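Long-range contacts in Polyphosphate:AMP phosphotransferase (Pseudomonas aeruginosa PAO1, PDB 3CZP), which uses inorganic polyphosphate as phosphate donor to convert AMP to ADP, and less efficiently GMP to GDP, with magnesium as cofactor: residues Leu271-Tyr276 with Asp474-Arg479; Ala303-Asn308 with Phe360-Arg365; Val407-Ala412 with Val480-Thr485; Leu411-Gln416 with Val470-Lys475. One frame throughout, in Å; residues are numbered along the deposited sequence.

Contact 1: Leu271-Tyr276 with Asp474-Arg479; sequences LDKDAY and DKRFAR
The N-terminal ends of helices 273-292 and 475-496 pack side by side here, the second of them opened by an N-cap, Asp-474. Arg-476 makes the largest single contribution to the packing and reaches in extended form across the first turn of helix 273-292. Its CB lies above Tyr-276 CD1 (3.5 Å), and CG follows over the same ring face as a CH-pi contact, 3.9 Å from the Tyr-276 ring centroid. CD then passes close to the carbonyl oxygen of Leu-271 and to Tyr-276 CB, while NE skirts Tyr-276 CD2. Beyond it the guanidinium is turned 60° from the plane of the tyrosine ring and is met over one face by the Lys-273 chain, with Lys-273 CG 3.5 Å from Arg-476 NH2. The aliphatic part of the lysine does the touching; Lys-273 NZ and Arg-476 NH2 lie 4.3 Å apart as like charges, probably mildly repulsive on this exposed side.

Tyr-276 swings its ring against Arg-476 with CG anti to the backbone N (chi1 168°), which carries the hydroxyl on to Arg-479. NH1 of that arginine donates to Tyr-276 OH (3.0 Å), nearly in the guanidinium plane. Leu-271 lays CD1 near Phe-477 CA, and its side chain also meets Val-480 one turn further along the helix. The cap itself ties the segments together: Asp-474 OD2 takes both Phe-477 N and Leu-271 N at 3.0 Å each, and both donors approach from outside the carboxylate plane.

Contact 2: Ala303-Asn308 with Phe360-Arg365; sequences AVFEGN and FTIFDR
Four backbone hydrogen bonds join strand 300-307 to Phe-360-Arg-365, its parallel neighbour, the strand axes approaching to 4.7 Å. Ala-303 uses both its polar atoms: N donates to Thr-361 O (3.0 Å), and O accepts from Phe-363 N (2.8 Å). Phe-305 repeats the pattern two residues on, its N reaching Phe-363 O at 2.8 Å and its O receiving Arg-365 N, just past strand 360-364, at 2.9 Å. All four donors lie nearly along the C=O axes. The alternate residues, Val-304 and Glu-306, turn their backbone groups to strand 404-412, so strand 300-307 is bonded along both edges.

It is the central strand of a parallel sheet of order 2-3-1-4-5, as expected of a P-loop NTPase-like fold; Gly-307 opens a sequence of Walker A type ending at Lys-313, consistent with a P-loop. Asp-364 ends the adjoining strand, a position consistent with a Walker B aspartate. Its OD2 forms a salt bridge with Arg-70 NH1 of the second subunit, whereas OD1 has a long, weak ion pair with Lys-313.

Glu-306 bends at chi2 (-74°), which lays its carboxylate beside Arg-365 CA. OE2 is bonded to Ser-366 OG, and OE1 accepts from a water at 2.7 Å, which receives only a weak bond from Arg-365 NE; the two planar charged groups stand almost perpendicular (89°). On the face that Asp-364 shares with Ala-303, Phe-305 and Ile-362, the Phe-305 ring lies alongside Ile-362, CE2 to CG2 3.8 Å, while Ala-303 CB touches the Phe-360 ring at its edge.

Contact 3: Val407-Ala412 with Val480-Thr485; sequences VKFWLA and VKVLRT
Phe-409 reaches out from the sheet into helix 475-496 and meets it through the far end of its ring. Val-482 CG1 lies over one ring face, offset toward the rim, making a CH-pi contact 4.1 Å from the Phe-409 ring centroid. CZ comes within 3.4 Å of the Val-482 carbonyl oxygen, and at the ring edge CE1 abuts Thr-485 CB (3.6 Å), phenylalanine and threonine meeting tip to tip. Smaller contacts flank the ring: Val-407 CG1 touches Thr-485 CG2 at 3.7 Å, and Leu-411 CD1 approaches Val-482 CG2 at 4.3 Å.

The threonine is set by its own helix. With OG1 beside the backbone N (chi1 -57°), its hydroxyl donates to Lys-481 O at 2.8 Å, an acceptor that also takes Thr-485 N; CG2 is thereby left facing Val-407. Further out, the Phe-409 ring meets that of Phe-305 on the next strand, with Val-482 touching Phe-305 as well. Lys-481 holds the helix to the edge strand by a salt bridge to Glu-471, and on the side of the helix turned from the sheet Leu-483 packs on Leu-280 of helix 273-292.

Strand and helix run nearly antiparallel, at 164°, with their axes 9.9 Å apart. A final helix lying back along a parallel strand, whose Val-407 and Phe-409 turn to it and Lys-408 away, is the alpha/beta layering characteristic of P-loop NTPase-like domains.

Contact 4: Leu411-Gln416 with Val470-Lys475; sequences LAIDKQ and VEANDK
Asp-414 holds its carboxyl group in the crowded position between the backbone N and the carbonyl carbon (chi1 58°), which lets its two oxygens bind different partners. OD1 caps helix 415-427 by accepting from Thr-417 N, while OD2 accepts from Asn-473 ND2 at 2.9 Å, the donor standing well above the carboxylate plane. Asn-473 keeps CG anti to its carbonyl carbon, and its amide, 67° from the carboxylate plane, also grips the main chain: OD1 takes Asp-414 N (3.1 Å) on a lone pair. Ile-413 likewise has CG1 in the crowded position (chi1 64°), an orientation that brings CG2 against the carbonyl group and CB of Ala-472.

Before these loops the two strands pair in parallel. Ala-412 N donates to Val-470 O (2.8 Å), and Ala-412 O receives Ala-472 N (2.7 Å). Leu-411 lies side by side with Val-470, CD1 to CB 3.8 Å, and sets its CB against Ala-472 CB.

Chemically, the contact passes from backbone pairing with apolar side chains to side-chain hydrogen bonds between the turns. With two N-H donors and a helix N-terminus nearby, the Asp-414 carboxylate would probably be stabilised in its ionised form.

All four contacts belong to the second PPK2 domain. Contacts 2, 3 and 4 are buried, and contact 1 lies at the surface. Contact 2 sits in the sheet centre and contact 4 at its edge, bonding different strand pairs; strand 404-412 neighbours strand 300-307 and joins them. Contact 3 shares that strand with contact 4 but is apolar, without a hydrogen bond between its segments. Contact 1 uses the same helix 475-496 as contact 3, touching it through Val-480, and relies on arginine, tyrosine and a capping carboxylate. Contacts 1 and 4 share Asp-474 and Lys-475, where strand 467-471 gives way to that helix. Of the four, contact 2 alone involves the second subunit.

Contact 1: Leu271-Tyr276 with Asp474-Arg479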
# COMPACT_ATOMS: atom_id res chain seq x y z
N LEU A 271 -33.78 10.49 24.57
CA LEU A 271 -34.77 9.57 24.06
C LEU A 271 -35.10 8.54 25.14
O LEU A 271 -34.20 7.94 25.76
CB LEU A 271 -34.25 8.85 22.80
CG LEU A 271 -34.47 9.52 21.44
CD1 LEU A 271 -33.90 8.65 20.28
CD2 LEU A 271 -35.97 9.83 21.24
N ASP A 272 -36.40 8.36 25.37
CA ASP A 272 -36.92 7.28 26.20
C ASP A 272 -36.58 5.90 25.65
O ASP A 272 -36.48 5.73 24.43
CB ASP A 272 -38.45 7.39 26.34
CG ASP A 272 -38.85 8.47 27.29
OD1 ASP A 272 -38.01 8.83 28.16
OD2 ASP A 272 -40.01 8.93 27.20
N LYS A 273 -36.45 4.92 26.55
CA LYS A 273 -36.07 3.57 26.16
C LYS A 273 -36.93 3.07 25.02
O LYS A 273 -36.41 2.54 24.06
CB LYS A 273 -36.13 2.58 27.31
CG LYS A 273 -35.42 3.06 28.56
CD LYS A 273 -35.17 1.93 29.56
CE LYS A 273 -34.35 2.42 30.74
NZ LYS A 273 -33.92 1.27 31.55
N ASP A 274 -38.24 3.28 25.10
CA ASP A 274 -39.13 2.77 24.05
C ASP A 274 -39.01 3.57 22.70
O ASP A 274 -38.95 2.96 21.55
CB ASP A 274 -40.55 2.70 24.57
CG ASP A 274 -40.73 1.53 25.56
OD1 ASP A 274 -40.97 0.36 25.12
OD2 ASP A 274 -40.62 1.78 26.79
N ALA A 275 -38.94 4.91 22.81
CA ALA A 275 -38.79 5.75 21.63
C ALA A 275 -37.45 5.41 20.95
O ALA A 275 -37.38 5.37 19.75
CB ALA A 275 -38.87 7.23 21.99
N TYR A 276 -36.41 5.13 21.74
CA TYR A 276 -35.12 4.72 21.22
C TYR A 276 -35.19 3.42 20.46
O TYR A 276 -34.66 3.33 19.39
CB TYR A 276 -34.10 4.60 22.36
CG TYR A 276 -32.80 3.92 21.99
CD1 TYR A 276 -31.83 4.56 21.19
CD2 TYR A 276 -32.52 2.65 22.45
CE1 TYR A 276 -30.63 3.93 20.87
CE2 TYR A 276 -31.34 2.02 22.12
CZ TYR A 276 -30.40 2.66 21.33
OH TYR A 276 -29.23 2.01 21.06
N ASP A 474 -26.82 11.96 26.25
CA ASP A 474 -27.73 10.82 26.22
C ASP A 474 -27.35 9.98 25.03
O ASP A 474 -27.54 10.40 23.88
CB ASP A 474 -29.21 11.26 26.09
CG ASP A 474 -30.17 10.07 26.09
OD1 ASP A 474 -30.14 9.29 27.04
OD2 ASP A 474 -30.94 9.89 25.12
N LYS A 475 -26.77 8.82 25.30
CA LYS A 475 -26.35 7.88 24.25
C LYS A 475 -27.44 7.53 23.25
O LYS A 475 -27.18 7.36 22.05
CB LYS A 475 -25.77 6.59 24.87
CG LYS A 475 -24.27 6.68 25.23
CD LYS A 475 -23.94 5.87 26.55
CE LYS A 475 -22.44 5.85 26.84
NZ LYS A 475 -22.06 4.75 27.76
N ARG A 476 -28.68 7.41 23.74
CA ARG A 476 -29.77 6.95 22.92
C ARG A 476 -30.10 7.97 21.84
O ARG A 476 -30.26 7.63 20.66
CB ARG A 476 -30.99 6.68 23.79
CG ARG A 476 -30.80 5.56 24.78
CD ARG A 476 -32.08 5.30 25.52
NE ARG A 476 -32.03 4.01 26.19
CZ ARG A 476 -32.07 3.82 27.51
NH1 ARG A 476 -32.21 4.83 28.37
NH2 ARG A 476 -32.01 2.58 27.97
N PHE A 477 -30.16 9.24 22.25
CA PHE A 477 -30.46 10.38 21.36
C PHE A 477 -29.34 10.49 20.34
O PHE A 477 -29.58 10.53 19.12
CB PHE A 477 -30.60 11.67 22.22
CG PHE A 477 -30.78 12.93 21.41
CD1 PHE A 477 -32.06 13.41 21.13
CD2 PHE A 477 -29.68 13.64 20.92
CE1 PHE A 477 -32.25 14.57 20.39
CE2 PHE A 477 -29.86 14.81 20.16
CZ PHE A 477 -31.16 15.26 19.89
N ALA A 478 -28.11 10.49 20.85
CA ALA A 478 -26.89 10.53 20.02
C ALA A 478 -26.88 9.43 18.94
O ALA A 478 -26.66 9.72 17.74
CB ALA A 478 -25.63 10.42 20.92
N ARG A 479 -27.12 8.18 19.33
CA ARG A 479 -27.11 7.09 18.35
C ARG A 479 -28.10 7.27 17.19
O ARG A 479 -27.75 7.06 16.02
CB ARG A 479 -27.32 5.74 19.01
CG ARG A 479 -26.14 5.27 19.89
CD ARG A 479 -26.64 4.22 20.87
NE ARG A 479 -25.59 3.82 21.80
CZ ARG A 479 -25.79 3.01 22.84
NH1 ARG A 479 -26.99 2.49 23.07
NH2 ARG A 479 -24.79 2.69 23.66

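Contact 2: Ala303-Asn308 with Phe360-Arg365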
# COMPACT_ATOMS: atom_id res chain seq x y z
N ALA A 303 -18.06 8.41 6.71
CA ALA A 303 -18.51 8.92 8.03
C ALA A 303 -17.34 9.18 8.92
O ALA A 303 -16.57 8.28 9.25
CB ALA A 303 -19.51 7.98 8.71
N VAL A 304 -17.18 10.44 9.30
CA VAL A 304 -16.13 10.86 10.19
C VAL A 304 -16.66 11.05 11.61
O VAL A 304 -17.69 11.71 11.80
CB VAL A 304 -15.56 12.22 9.74
CG1 VAL A 304 -14.81 12.86 10.90
CG2 VAL A 304 -14.68 12.08 8.43
N PHE A 305 -15.98 10.50 12.60
CA PHE A 305 -16.37 10.69 14.01
C PHE A 305 -15.30 11.33 14.86
O PHE A 305 -14.19 10.82 14.96
CB PHE A 305 -16.74 9.34 14.67
CG PHE A 305 -18.02 8.76 14.20
CD1 PHE A 305 -19.20 8.94 14.94
CD2 PHE A 305 -18.07 8.02 13.03
CE1 PHE A 305 -20.38 8.39 14.50
CE2 PHE A 305 -19.28 7.49 12.55
CZ PHE A 305 -20.42 7.64 13.28
N GLU A 306 -15.65 12.47 15.46
CA GLU A 306 -14.85 13.13 16.44
C GLU A 306 -15.73 13.42 17.66
O GLU A 306 -16.98 13.36 17.59
CB GLU A 306 -14.27 14.44 15.88
CG GLU A 306 -13.43 14.38 14.58
CD GLU A 306 -12.01 13.79 14.72
OE1 GLU A 306 -11.54 13.60 15.85
OE2 GLU A 306 -11.36 13.53 13.66
N GLY A 307 -15.08 13.70 18.80
CA GLY A 307 -15.80 14.23 19.97
C GLY A 307 -14.93 14.19 21.18
O GLY A 307 -13.83 13.66 21.15
N ASN A 308 -15.45 14.73 22.27
CA ASN A 308 -14.79 14.66 23.54
C ASN A 308 -14.47 13.19 23.95
O ASN A 308 -15.10 12.25 23.50
CB ASN A 308 -15.70 15.32 24.60
CG ASN A 308 -15.87 16.84 24.39
OD1 ASN A 308 -14.88 17.61 24.44
ND2 ASN A 308 -17.13 17.28 24.18
N PHE A 360 -18.17 1.89 2.04
CA PHE A 360 -18.54 2.75 3.18
C PHE A 360 -17.39 2.71 4.16
O PHE A 360 -17.05 1.67 4.65
CB PHE A 360 -19.83 2.20 3.82
CG PHE A 360 -20.36 2.96 5.04
CD1 PHE A 360 -19.84 4.22 5.44
CD2 PHE A 360 -21.37 2.40 5.78
CE1 PHE A 360 -20.34 4.87 6.55
CE2 PHE A 360 -21.87 3.03 6.91
CZ PHE A 360 -21.37 4.27 7.31
N THR A 361 -16.71 3.82 4.40
CA THR A 361 -15.56 3.86 5.31
C THR A 361 -15.95 4.76 6.46
O THR A 361 -16.50 5.84 6.28
CB THR A 361 -14.28 4.37 4.68
OG1 THR A 361 -13.93 3.56 3.56
CG2 THR A 361 -13.12 4.40 5.72
N ILE A 362 -15.70 4.28 7.66
CA ILE A 362 -15.96 5.01 8.87
C ILE A 362 -14.57 5.34 9.51
O ILE A 362 -13.72 4.43 9.70
CB ILE A 362 -16.76 4.14 9.83
CG1 ILE A 362 -18.11 3.68 9.22
CG2 ILE A 362 -16.93 4.85 11.18
CD1 ILE A 362 -19.02 2.93 10.24
N PHE A 363 -14.38 6.63 9.85
CA PHE A 363 -13.18 7.13 10.41
C PHE A 363 -13.45 7.44 11.87
O PHE A 363 -14.18 8.37 12.21
CB PHE A 363 -12.67 8.35 9.65
CG PHE A 363 -12.08 8.05 8.31
CD1 PHE A 363 -10.77 7.64 8.20
CD2 PHE A 363 -12.86 8.14 7.15
CE1 PHE A 363 -10.20 7.34 6.96
CE2 PHE A 363 -12.30 7.86 5.88
CZ PHE A 363 -10.97 7.46 5.80
N ASP A 364 -12.89 6.63 12.73
CA ASP A 364 -12.91 6.91 14.14
C ASP A 364 -11.70 7.76 14.46
O ASP A 364 -10.57 7.27 14.59
CB ASP A 364 -12.92 5.61 14.91
CG ASP A 364 -13.09 5.82 16.42
OD1 ASP A 364 -13.23 6.98 16.90
OD2 ASP A 364 -13.06 4.80 17.13
N ARG A 365 -11.96 9.06 14.55
CA ARG A 365 -10.94 10.12 14.43
C ARG A 365 -10.46 10.16 12.99
O ARG A 365 -10.72 9.25 12.23
CB ARG A 365 -9.81 9.94 15.42
CG ARG A 365 -10.31 9.76 16.82
CD ARG A 365 -9.19 9.48 17.74
NE ARG A 365 -8.50 10.72 18.09
CZ ARG A 365 -7.76 10.88 19.18
NH1 ARG A 365 -7.61 9.88 20.05
NH2 ARG A 365 -7.16 12.06 19.42
O HOH W 1 -8.89 13.53 16.25

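Contact 3: Val407-Ala412 with Val480-Thr485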
# COMPACT_ATOMS: atom_id res chain seq x y z
N VAL A 407 -20.15 12.59 5.62
CA VAL A 407 -20.88 12.95 6.82
C VAL A 407 -19.88 13.11 7.97
O VAL A 407 -18.98 12.29 8.09
CB VAL A 407 -21.98 11.90 7.09
CG1 VAL A 407 -22.85 12.34 8.22
CG2 VAL A 407 -22.91 11.77 5.79
N LYS A 408 -20.00 14.17 8.78
CA LYS A 408 -19.03 14.49 9.84
C LYS A 408 -19.72 14.77 11.18
O LYS A 408 -20.57 15.64 11.28
CB LYS A 408 -18.24 15.75 9.43
CG LYS A 408 -17.33 15.59 8.22
CD LYS A 408 -16.50 16.86 8.00
CE LYS A 408 -17.30 18.03 7.46
NZ LYS A 408 -16.44 19.23 6.97
N PHE A 409 -19.33 14.05 12.22
CA PHE A 409 -19.97 14.15 13.53
C PHE A 409 -19.00 14.66 14.60
O PHE A 409 -17.90 14.13 14.76
CB PHE A 409 -20.51 12.75 13.97
CG PHE A 409 -21.59 12.17 13.04
CD1 PHE A 409 -22.89 12.69 13.03
CD2 PHE A 409 -21.30 11.13 12.19
CE1 PHE A 409 -23.83 12.19 12.20
CE2 PHE A 409 -22.28 10.61 11.38
CZ PHE A 409 -23.54 11.14 11.38
N TRP A 410 -19.43 15.65 15.36
CA TRP A 410 -18.78 16.03 16.57
C TRP A 410 -19.72 15.67 17.67
O TRP A 410 -20.77 16.27 17.81
CB TRP A 410 -18.48 17.54 16.65
CG TRP A 410 -17.93 17.87 17.98
CD1 TRP A 410 -18.63 18.38 19.07
CD2 TRP A 410 -16.60 17.60 18.44
NE1 TRP A 410 -17.77 18.46 20.17
CE2 TRP A 410 -16.54 18.00 19.82
CE3 TRP A 410 -15.47 17.05 17.85
CZ2 TRP A 410 -15.38 17.87 20.57
CZ3 TRP A 410 -14.30 16.93 18.62
CH2 TRP A 410 -14.26 17.33 19.96
N LEU A 411 -19.35 14.66 18.45
CA LEU A 411 -20.17 14.24 19.58
C LEU A 411 -19.79 15.09 20.79
O LEU A 411 -18.67 15.01 21.31
CB LEU A 411 -20.03 12.74 19.89
CG LEU A 411 -21.02 11.82 19.15
CD1 LEU A 411 -20.92 11.93 17.65
CD2 LEU A 411 -20.76 10.34 19.62
N ALA A 412 -20.76 15.87 21.24
CA ALA A 412 -20.53 16.84 22.31
C ALA A 412 -21.12 16.32 23.63
O ALA A 412 -22.27 15.89 23.67
CB ALA A 412 -21.12 18.20 21.92
N VAL A 480 -29.33 7.63 17.52
CA VAL A 480 -30.38 7.78 16.52
C VAL A 480 -30.09 8.96 15.60
O VAL A 480 -30.25 8.87 14.41
CB VAL A 480 -31.79 7.90 17.19
CG1 VAL A 480 -32.85 8.17 16.15
CG2 VAL A 480 -32.07 6.60 18.01
N LYS A 481 -29.62 10.05 16.17
CA LYS A 481 -29.23 11.22 15.39
C LYS A 481 -28.10 10.92 14.36
O LYS A 481 -28.16 11.33 13.20
CB LYS A 481 -28.84 12.36 16.33
CG LYS A 481 -28.36 13.59 15.65
CD LYS A 481 -28.29 14.78 16.57
CE LYS A 481 -28.05 16.09 15.78
NZ LYS A 481 -28.44 17.31 16.55
N VAL A 482 -27.12 10.11 14.77
CA VAL A 482 -26.03 9.71 13.88
C VAL A 482 -26.59 8.92 12.70
O VAL A 482 -26.32 9.23 11.53
CB VAL A 482 -24.95 8.85 14.66
CG1 VAL A 482 -24.07 8.10 13.70
CG2 VAL A 482 -24.07 9.76 15.59
N LEU A 483 -27.41 7.92 13.01
CA LEU A 483 -28.01 7.10 11.97
C LEU A 483 -28.90 7.99 11.08
O LEU A 483 -28.76 7.97 9.86
CB LEU A 483 -28.81 5.95 12.56
CG LEU A 483 -28.07 4.63 12.86
CD1 LEU A 483 -28.77 3.94 14.00
CD2 LEU A 483 -28.02 3.72 11.64
N ARG A 484 -29.76 8.80 11.68
CA ARG A 484 -30.68 9.61 10.87
C ARG A 484 -29.95 10.56 9.90
O ARG A 484 -30.39 10.75 8.77
CB ARG A 484 -31.57 10.42 11.74
CG ARG A 484 -32.74 11.05 11.02
CD ARG A 484 -33.61 11.79 12.01
NE ARG A 484 -34.47 10.94 12.82
CZ ARG A 484 -34.44 10.83 14.16
NH1 ARG A 484 -35.32 10.05 14.77
NH2 ARG A 484 -33.50 11.45 14.89
N THR A 485 -28.85 11.14 10.36
CA THR A 485 -28.04 12.02 9.55
C THR A 485 -27.41 11.32 8.36
O THR A 485 -27.42 11.85 7.22
CB THR A 485 -26.91 12.67 10.35
OG1 THR A 485 -27.44 13.38 11.48
CG2 THR A 485 -26.12 13.65 9.44

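Contact 4: Leu411-Gln416 with Val470-Lys475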
# COMPACT_ATOMS: atom_id res chain seq x y z
N LEU A 411 -19.35 14.66 18.45
CA LEU A 411 -20.17 14.24 19.58
C LEU A 411 -19.79 15.09 20.79
O LEU A 411 -18.67 15.01 21.31
CB LEU A 411 -20.03 12.74 19.89
CG LEU A 411 -21.02 11.82 19.15
CD1 LEU A 411 -20.92 11.93 17.65
CD2 LEU A 411 -20.76 10.34 19.62
N ALA A 412 -20.76 15.87 21.24
CA ALA A 412 -20.53 16.84 22.31
C ALA A 412 -21.12 16.32 23.63
O ALA A 412 -22.27 15.89 23.67
CB ALA A 412 -21.12 18.20 21.92
N ILE A 413 -20.32 16.36 24.70
CA ILE A 413 -20.81 16.09 26.04
C ILE A 413 -20.28 17.20 26.95
O ILE A 413 -19.33 17.91 26.56
CB ILE A 413 -20.40 14.69 26.63
CG1 ILE A 413 -18.90 14.54 26.81
CG2 ILE A 413 -20.99 13.50 25.83
CD1 ILE A 413 -18.47 13.08 27.24
N ASP A 414 -20.88 17.37 28.13
CA ASP A 414 -20.35 18.36 29.08
C ASP A 414 -19.32 17.73 30.02
O ASP A 414 -19.11 16.50 29.99
CB ASP A 414 -21.45 19.15 29.80
CG ASP A 414 -22.40 18.26 30.58
OD1 ASP A 414 -21.93 17.26 31.13
OD2 ASP A 414 -23.62 18.59 30.63
N LYS A 415 -18.64 18.58 30.80
CA LYS A 415 -17.51 18.14 31.64
C LYS A 415 -17.99 17.18 32.72
O LYS A 415 -17.29 16.24 33.10
CB LYS A 415 -16.86 19.34 32.37
CG LYS A 415 -16.29 20.45 31.50
CD LYS A 415 -15.69 21.56 32.40
CE LYS A 415 -15.63 22.94 31.73
NZ LYS A 415 -15.18 23.98 32.74
N GLN A 416 -19.19 17.48 33.20
CA GLN A 416 -19.86 16.76 34.26
C GLN A 416 -20.22 15.35 33.81
O GLN A 416 -19.99 14.39 34.53
CB GLN A 416 -21.13 17.52 34.72
CG GLN A 416 -20.91 18.89 35.52
CD GLN A 416 -20.70 20.12 34.60
OE1 GLN A 416 -20.57 19.99 33.38
NE2 GLN A 416 -20.67 21.30 35.18
N VAL A 470 -23.53 16.54 17.45
CA VAL A 470 -24.40 15.57 18.11
C VAL A 470 -24.41 15.84 19.62
O VAL A 470 -23.38 15.84 20.25
CB VAL A 470 -23.96 14.13 17.78
CG1 VAL A 470 -24.95 13.11 18.40
CG2 VAL A 470 -23.84 13.92 16.25
N GLU A 471 -25.57 16.15 20.16
CA GLU A 471 -25.76 16.34 21.61
C GLU A 471 -25.69 14.95 22.22
O GLU A 471 -26.60 14.14 22.02
CB GLU A 471 -27.13 16.98 21.91
CG GLU A 471 -27.37 18.38 21.35
CD GLU A 471 -27.76 18.40 19.87
OE1 GLU A 471 -27.74 17.36 19.18
OE2 GLU A 471 -28.08 19.50 19.40
N ALA A 472 -24.59 14.64 22.89
CA ALA A 472 -24.23 13.23 23.16
C ALA A 472 -24.28 12.81 24.62
O ALA A 472 -24.00 11.65 24.94
CB ALA A 472 -22.84 12.94 22.55
N ASN A 473 -24.73 13.70 25.50
CA ASN A 473 -24.90 13.35 26.91
C ASN A 473 -25.80 12.11 27.12
O ASN A 473 -25.62 11.39 28.09
CB ASN A 473 -25.52 14.52 27.71
CG ASN A 473 -24.49 15.55 28.17
OD1 ASN A 473 -23.34 15.49 27.79
ND2 ASN A 473 -24.95 16.53 29.01
N ASP A 474 -26.82 11.96 26.25
CA ASP A 474 -27.73 10.82 26.22
C ASP A 474 -27.35 9.98 25.03
O ASP A 474 -27.54 10.40 23.88
CB ASP A 474 -29.21 11.26 26.09
CG ASP A 474 -30.17 10.07 26.09
OD1 ASP A 474 -30.14 9.29 27.04
OD2 ASP A 474 -30.94 9.89 25.12
N LYS A 475 -26.77 8.82 25.30
CA LYS A 475 -26.35 7.88 24.25
C LYS A 475 -27.44 7.53 23.25
O LYS A 475 -27.18 7.36 22.05
CB LYS A 475 -25.77 6.59 24.87
CG LYS A 475 -24.27 6.68 25.23
CD LYS A 475 -23.94 5.87 26.55
CE LYS A 475 -22.44 5.85 26.84
NZ LYS A 475 -22.06 4.75 27.76